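Local coordinates for prolyl-tRNA synthetase (Naegleria fowleri, PDB 6UYH) that catalyses the ATP-dependent attachment of proline to its cognate tRNA, as a class II aminoacyl-tRNA synthetase, at the interface of chains A and B. Coordinates in Å, arbitrary orientation; residue numbers count along the deposited sequence, not the author numbering. Chains: chain A/B, Prolyl-tRNA synthetase.

Contact 1: the interface of chains A and B. Residues chain A 75-79, 117; chain B 44-45, 147, 149, 164, 166.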
loop_
_atom_site.group_PDB
_atom_site.type_symbol
_atom_site.label_atom_id
_atom_site.label_comp_id
_atom_site.label_asym_id
_atom_site.label_seq_id
_atom_site.Cartn_x
_atom_site.Cartn_y
_atom_site.Cartn_z
ATOM N N MET A 75 4.738 -6.654 -6.120
ATOM C CA MET A 75 3.542 -6.050 -6.707
ATOM C C MET A 75 3.406 -6.511 -8.153
ATOM O O MET A 75 4.218 -6.135 -9.008
ATOM C CB MET A 75 3.572 -4.526 -6.641
ATOM C CG MET A 75 2.237 -3.905 -7.094
ATOM S SD MET A 75 0.831 -4.474 -6.098
ATOM C CE MET A 75 1.391 -4.055 -4.453
ATOM N N PHE A 76 2.369 -7.283 -8.422
ATOM C CA PHE A 76 1.996 -7.695 -9.768
ATOM C C PHE A 76 0.925 -6.762 -10.312
ATOM O O PHE A 76 0.319 -5.989 -9.561
ATOM C CB PHE A 76 1.485 -9.133 -9.753
ATOM C CG PHE A 76 2.563 -10.187 -9.763
ATOM C CD1 PHE A 76 3.272 -10.489 -8.613
ATOM C CD2 PHE A 76 2.822 -10.913 -10.918
ATOM C CE1 PHE A 76 4.250 -11.495 -8.616
ATOM C CE2 PHE A 76 3.784 -11.916 -10.934
ATOM C CZ PHE A 76 4.500 -12.208 -9.781
ATOM N N PRO A 77 0.654 -6.807 -11.623
ATOM C CA PRO A 77 -0.233 -5.806 -12.233
ATOM C C PRO A 77 -1.716 -5.971 -11.895
ATOM O O PRO A 77 -2.212 -7.045 -11.537
ATOM C CB PRO A 77 -0.000 -6.005 -13.738
ATOM C CG PRO A 77 1.395 -6.540 -13.824
ATOM C CD PRO A 77 1.454 -7.501 -12.651
ATOM N N LEU A 78 -2.426 -4.848 -12.051
ATOM C CA LEU A 78 -3.878 -4.791 -11.905
ATOM C C LEU A 78 -4.587 -5.468 -13.068
ATOM O O LEU A 78 -5.698 -5.977 -12.907
ATOM C CB LEU A 78 -4.323 -3.314 -11.833
ATOM C CG LEU A 78 -5.818 -2.994 -11.931
ATOM C CD1 LEU A 78 -6.565 -3.464 -10.686
ATOM C CD2 LEU A 78 -6.017 -1.494 -12.152
ATOM N N PHE A 79 -3.977 -5.454 -14.245
ATOM C CA PHE A 79 -4.628 -5.949 -15.450
ATOM C C PHE A 79 -4.267 -7.399 -15.691
ATOM O O PHE A 79 -3.142 -7.828 -15.419
ATOM C CB PHE A 79 -4.216 -5.126 -16.668
ATOM C CG PHE A 79 -4.655 -3.700 -16.603
ATOM C CD1 PHE A 79 -6.001 -3.385 -16.456
ATOM C CD2 PHE A 79 -3.734 -2.670 -16.695
ATOM C CE1 PHE A 79 -6.418 -2.061 -16.400
ATOM C CE2 PHE A 79 -4.142 -1.350 -16.636
ATOM C CZ PHE A 79 -5.480 -1.043 -16.491
ATOM N N ARG A 117 -8.012 -7.274 -11.969
ATOM C CA ARG A 117 -7.622 -8.247 -10.956
ATOM C C ARG A 117 -8.775 -8.613 -10.029
ATOM O O ARG A 117 -9.208 -7.772 -9.232
ATOM C CB ARG A 117 -6.460 -7.656 -10.132
ATOM C CG ARG A 117 -6.047 -8.449 -8.901
ATOM C CD ARG A 117 -4.750 -7.872 -8.330
ATOM N NE ARG A 117 -4.866 -6.442 -8.054
ATOM C CZ ARG A 117 -3.873 -5.567 -8.162
ATOM N NH1 ARG A 117 -2.667 -5.948 -8.559
ATOM N NH2 ARG A 117 -4.088 -4.292 -7.879
ATOM N N CYS B 44 2.873 -2.625 -18.632
ATOM C CA CYS B 44 2.749 -3.039 -17.242
ATOM C C CYS B 44 3.864 -4.021 -16.914
ATOM O O CYS B 44 4.231 -4.849 -17.750
ATOM C CB CYS B 44 1.388 -3.692 -16.976
ATOM S SG CYS B 44 0.006 -2.593 -17.331
ATOM N N TYR B 45 4.370 -3.949 -15.684
ATOM C CA TYR B 45 5.563 -4.687 -15.293
ATOM C C TYR B 45 5.377 -5.293 -13.912
ATOM O O TYR B 45 4.599 -4.797 -13.095
ATOM C CB TYR B 45 6.796 -3.771 -15.302
ATOM C CG TYR B 45 6.918 -3.027 -16.604
ATOM C CD1 TYR B 45 7.537 -3.616 -17.697
ATOM C CD2 TYR B 45 6.412 -1.736 -16.749
ATOM C CE1 TYR B 45 7.641 -2.944 -18.912
ATOM C CE2 TYR B 45 6.528 -1.055 -17.945
ATOM C CZ TYR B 45 7.140 -1.662 -19.028
ATOM O OH TYR B 45 7.241 -0.992 -20.240
ATOM N N ASN B 147 -2.300 2.853 -6.928
ATOM C CA ASN B 147 -1.965 2.631 -8.323
ATOM C C ASN B 147 -2.757 3.596 -9.193
ATOM O O ASN B 147 -3.824 4.070 -8.814
ATOM C CB ASN B 147 -2.211 1.178 -8.759
ATOM C CG ASN B 147 -3.607 0.634 -8.404
ATOM O OD1 ASN B 147 -4.391 1.262 -7.722
ATOM N ND2 ASN B 147 -3.890 -0.568 -8.873
ATOM N N VAL B 149 -3.672 4.630 -13.481
ATOM C CA VAL B 149 -3.760 4.070 -14.825
ATOM C C VAL B 149 -3.842 5.215 -15.820
ATOM O O VAL B 149 -4.775 6.023 -15.766
ATOM C CB VAL B 149 -4.977 3.142 -14.988
ATOM C CG1 VAL B 149 -5.129 2.740 -16.448
ATOM C CG2 VAL B 149 -4.829 1.904 -14.102
ATOM N N GLU B 164 0.293 1.239 -15.955
ATOM C CA GLU B 164 -0.042 1.242 -14.539
ATOM C C GLU B 164 1.216 1.655 -13.801
ATOM O O GLU B 164 2.294 1.124 -14.080
ATOM C CB GLU B 164 -0.514 -0.127 -14.033
ATOM C CG GLU B 164 -0.950 -0.047 -12.563
ATOM C CD GLU B 164 -1.294 -1.402 -11.953
ATOM O OE1 GLU B 164 -1.021 -2.449 -12.582
ATOM O OE2 GLU B 164 -1.842 -1.406 -10.832
ATOM N N TYR B 166 2.671 3.326 -9.694
ATOM C CA TYR B 166 2.361 3.495 -8.277
ATOM C C TYR B 166 2.903 4.834 -7.807
ATOM O O TYR B 166 3.999 5.242 -8.206
ATOM C CB TYR B 166 2.945 2.356 -7.456
ATOM C CG TYR B 166 2.508 1.022 -8.053
ATOM C CD1 TYR B 166 1.284 0.463 -7.725
ATOM C CD2 TYR B 166 3.293 0.371 -8.993
ATOM C CE1 TYR B 166 0.873 -0.748 -8.286
ATOM C CE2 TYR B 166 2.884 -0.828 -9.580
ATOM C CZ TYR B 166 1.673 -1.373 -9.227
ATOM O OH TYR B 166 1.284 -2.567 -9.805
HETATM O O HOH W 1 -1.341 -3.302 -9.066
HETATM O O HOH W 2 3.003 -4.514 -11.059
#
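B:Glu164 reaches over from strand 164-174 and takes the backbone N-H of A:Leu78 on its carboxylate oxygen OE1. The bond is 2.8 Å from A:Leu78 N to B:Glu164 OE1 and almost straight, 176° at the hydrogen. It arrives on the syn side, 20° out of the carboxylate plane. The side chain spans the gap because CG stands anti to the backbone N (chi1 -176°), with the chain extended beyond it. The other oxygen, OE2, lies against CB of A:Leu78 and is held from its own chain: B:Asn147 ND2 donates to B:Glu164 OE2 at 3.0 Å, nearly along the C-O axis. B:Glu164 OE2 also lies 2.6 Å from the oxygen of water 1.

Water 1 lies at the edge of the A:Arg117 guanidinium, within hydrogen-bonding distance of NH1 and NH2, and connects it to B:Glu164. With A:Arg117 NH2 4.7 Å from B:Glu164 OE2 there is no direct salt bridge, though the opposite charges probably attract. A:Arg117 and B:Asn147 meet tip to tip, their flat groups nearly parallel.

The phenol oxygen of B:Tyr166 contacts water 1, which also reaches A:Phe76 O, and water 2, which continues to the carbonyl oxygens of A:Met75 and B:Tyr45. CG of A:Met75, anti to its own backbone N, packs at a slant against the phenol end of the ring, 3.4 Å from B:Tyr166 CZ. A:Pro77 sets CG against that B:Tyr45 carbonyl.

A:Phe79 points its ring edge at chain B. CZ meets both methyls of B:Val149 tip to tip, 3.8 Å from CG1, while SG of B:Cys44 lies in the ring plane beside CD2. A:Leu78 CD2 sits over the rim of one face of that ring, and the A:Leu78 side chain crosses B:Val149 at about a right angle.

The patch fixes segment 75-79 of one subunit against the motif 2 strands 140-149 and 164-174 and the 44-45 stretch of the other, helping to hold the dimer's two catalytic cores together.

Contact 2: the interface of chains A and B. Residues chain A 45-47, 52, 166; chain B 73-76.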
loop_
_atom_site.group_PDB
_atom_site.type_symbol
_atom_site.label_atom_id
_atom_site.label_comp_id
_atom_site.label_asym_id
_atom_site.label_seq_id
_atom_site.Cartn_x
_atom_site.Cartn_y
_atom_site.Cartn_z
ATOM N N TYR A 45 -16.421 2.566 -1.569
ATOM C CA TYR A 45 -16.500 3.423 -0.392
ATOM C C TYR A 45 -15.181 4.141 -0.184
ATOM O O TYR A 45 -14.124 3.672 -0.601
ATOM C CB TYR A 45 -16.861 2.616 0.863
ATOM C CG TYR A 45 -18.092 1.746 0.654
ATOM C CD1 TYR A 45 -19.360 2.271 0.824
ATOM C CD2 TYR A 45 -17.975 0.408 0.270
ATOM C CE1 TYR A 45 -20.496 1.494 0.617
ATOM C CE2 TYR A 45 -19.106 -0.378 0.060
ATOM C CZ TYR A 45 -20.356 0.171 0.237
ATOM O OH TYR A 45 -21.486 -0.592 0.039
ATOM N N ILE A 46 -15.265 5.281 0.496
ATOM C CA ILE A 46 -14.110 6.111 0.837
ATOM C C ILE A 46 -13.647 5.759 2.249
ATOM O O ILE A 46 -14.440 5.823 3.199
ATOM C CB ILE A 46 -14.477 7.600 0.744
ATOM C CG1 ILE A 46 -14.856 7.966 -0.694
ATOM C CG2 ILE A 46 -13.333 8.475 1.295
ATOM C CD1 ILE A 46 -15.675 9.233 -0.795
ATOM N N PHE A 47 -12.360 5.399 2.394
ATOM C CA PHE A 47 -11.772 5.057 3.694
ATOM C C PHE A 47 -11.083 6.306 4.234
ATOM O O PHE A 47 -10.034 6.711 3.718
ATOM C CB PHE A 47 -10.755 3.916 3.592
ATOM C CG PHE A 47 -11.329 2.576 3.209
ATOM C CD1 PHE A 47 -12.054 2.409 2.045
ATOM C CD2 PHE A 47 -11.080 1.468 3.998
ATOM C CE1 PHE A 47 -12.565 1.160 1.699
ATOM C CE2 PHE A 47 -11.577 0.210 3.648
ATOM C CZ PHE A 47 -12.327 0.065 2.507
ATOM N N TRP A 52 -8.626 4.074 7.688
ATOM C CA TRP A 52 -7.465 3.517 7.006
ATOM C C TRP A 52 -6.362 3.177 7.999
ATOM O O TRP A 52 -5.617 2.217 7.791
ATOM C CB TRP A 52 -6.957 4.502 5.940
ATOM C CG TRP A 52 -5.959 3.873 4.974
ATOM C CD1 TRP A 52 -4.629 4.183 4.839
ATOM C CD2 TRP A 52 -6.225 2.827 4.033
ATOM N NE1 TRP A 52 -4.061 3.392 3.866
ATOM C CE2 TRP A 52 -5.018 2.556 3.355
ATOM C CE3 TRP A 52 -7.367 2.089 3.699
ATOM C CZ2 TRP A 52 -4.924 1.576 2.362
ATOM C CZ3 TRP A 52 -7.274 1.126 2.706
ATOM C CH2 TRP A 52 -6.058 0.882 2.050
ATOM N N TYR A 166 -9.734 -4.083 -0.487
ATOM C CA TYR A 166 -8.288 -4.132 -0.294
ATOM C C TYR A 166 -7.959 -5.384 0.499
ATOM O O TYR A 166 -8.710 -5.767 1.401
ATOM C CB TYR A 166 -7.794 -2.860 0.424
ATOM C CG TYR A 166 -8.325 -1.644 -0.290
ATOM C CD1 TYR A 166 -7.692 -1.165 -1.419
ATOM C CD2 TYR A 166 -9.509 -1.024 0.115
ATOM C CE1 TYR A 166 -8.193 -0.070 -2.122
ATOM C CE2 TYR A 166 -10.023 0.081 -0.585
ATOM C CZ TYR A 166 -9.364 0.537 -1.708
ATOM O OH TYR A 166 -9.849 1.626 -2.410
ATOM N N ASN B 73 -3.072 9.577 5.963
ATOM C CA ASN B 73 -3.298 8.653 4.854
ATOM C C ASN B 73 -4.764 8.223 4.778
ATOM O O ASN B 73 -5.418 8.006 5.797
ATOM C CB ASN B 73 -2.413 7.404 4.983
ATOM C CG ASN B 73 -0.951 7.689 4.652
ATOM O OD1 ASN B 73 -0.622 8.759 4.146
ATOM N ND2 ASN B 73 -0.079 6.726 4.930
ATOM N N VAL B 74 -5.260 8.074 3.548
ATOM C CA VAL B 74 -6.631 7.676 3.254
ATOM C C VAL B 74 -6.584 6.691 2.093
ATOM O O VAL B 74 -5.518 6.376 1.568
ATOM C CB VAL B 74 -7.528 8.878 2.882
ATOM C CG1 VAL B 74 -7.662 9.843 4.042
ATOM C CG2 VAL B 74 -6.983 9.607 1.632
ATOM N N MET B 75 -7.758 6.214 1.674
ATOM C CA MET B 75 -7.853 5.513 0.403
ATOM C C MET B 75 -9.190 5.828 -0.240
ATOM O O MET B 75 -10.237 5.459 0.298
ATOM C CB MET B 75 -7.693 4.003 0.578
ATOM C CG MET B 75 -7.643 3.269 -0.747
ATOM S SD MET B 75 -6.274 3.812 -1.793
ATOM C CE MET B 75 -4.888 3.601 -0.689
ATOM N N PHE B 76 -9.151 6.471 -1.394
ATOM C CA PHE B 76 -10.324 6.726 -2.218
ATOM C C PHE B 76 -10.425 5.692 -3.330
ATOM O O PHE B 76 -9.465 4.966 -3.606
ATOM C CB PHE B 76 -10.249 8.124 -2.826
ATOM C CG PHE B 76 -10.697 9.246 -1.914
ATOM C CD1 PHE B 76 -9.858 9.732 -0.929
ATOM C CD2 PHE B 76 -11.938 9.855 -2.105
ATOM C CE1 PHE B 76 -10.240 10.815 -0.133
ATOM C CE2 PHE B 76 -12.332 10.919 -1.317
ATOM C CZ PHE B 76 -11.483 11.399 -0.325
HETATM O O HOH W 3 -8.244 2.212 -4.648
HETATM O O HOH W 4 -11.699 3.478 -1.492
#
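B:Met75 lays its side chain across A:Trp52, a residue of helix 49-67, and these two bury more surface than any others in the patch. CB of B:Met75 sits over the six-membered ring of A:Trp52, 3.6 Å from its centroid, toward the rim of the indole as a whole. CG stands anti to the backbone N (chi1 -174°), and bends at chi2 and chi3 bring the terminal methyl CE of B:Met75 back to the indole, 3.7 Å from A:Trp52 CZ2. CB and CE both touch the indole, while the sulphur between them stands off it. CG meets the phenol end of A:Tyr166, in the corner between the two aromatics. The carbonyl oxygen of B:Val74 lies above the same indole face, and CB of B:Asn73 touches CD1 near the pyrrole end.

The backbone of B:Met75 pairs with A:Phe47 in an antiparallel bridge, the third main element of the patch. A:Phe47 N donates to B:Met75 O at 3.0 Å, and B:Met75 N returns a bond to A:Phe47 O at 3.1 Å, a short piece of sheet spanning the two chains. The phenyl ring of A:Phe47 turns back into its own subunit, where CD2 lies at the edge of the indole and CE1 at the edge of the A:Tyr166 ring, bracing both aromatics.

Water 4 joins the carbonyl oxygens of A:Tyr45 and B:Met75 to the A:Tyr166 hydroxyl. B:Phe76, which follows B:Met75, offers a ring face to A:Ile46, whose side chain crosses it obliquely. The branch methyl CG2 of A:Ile46 stands over the middle of the B:Phe76 ring, 3.8 Å from its centroid.

About 18 Å separates the C-alpha centres of contacts 1 and 2, which lie on one two-fold symmetric dimer interface. They share residue positions with the chains exchanged: Met75, Phe76, Tyr45 and Tyr166 appear in both, segment 75-79 coming from chain A in contact 1 and segment 73-76 from chain B in contact 2. Each contact therefore also occurs with the chains exchanged by the two-fold rotation, and applied to one chain they describe overlapping parts of the 73-79 segment and its docking surface. Because the axis repeats both patches, each subunit gives its 73-79 segment and receives its partner's.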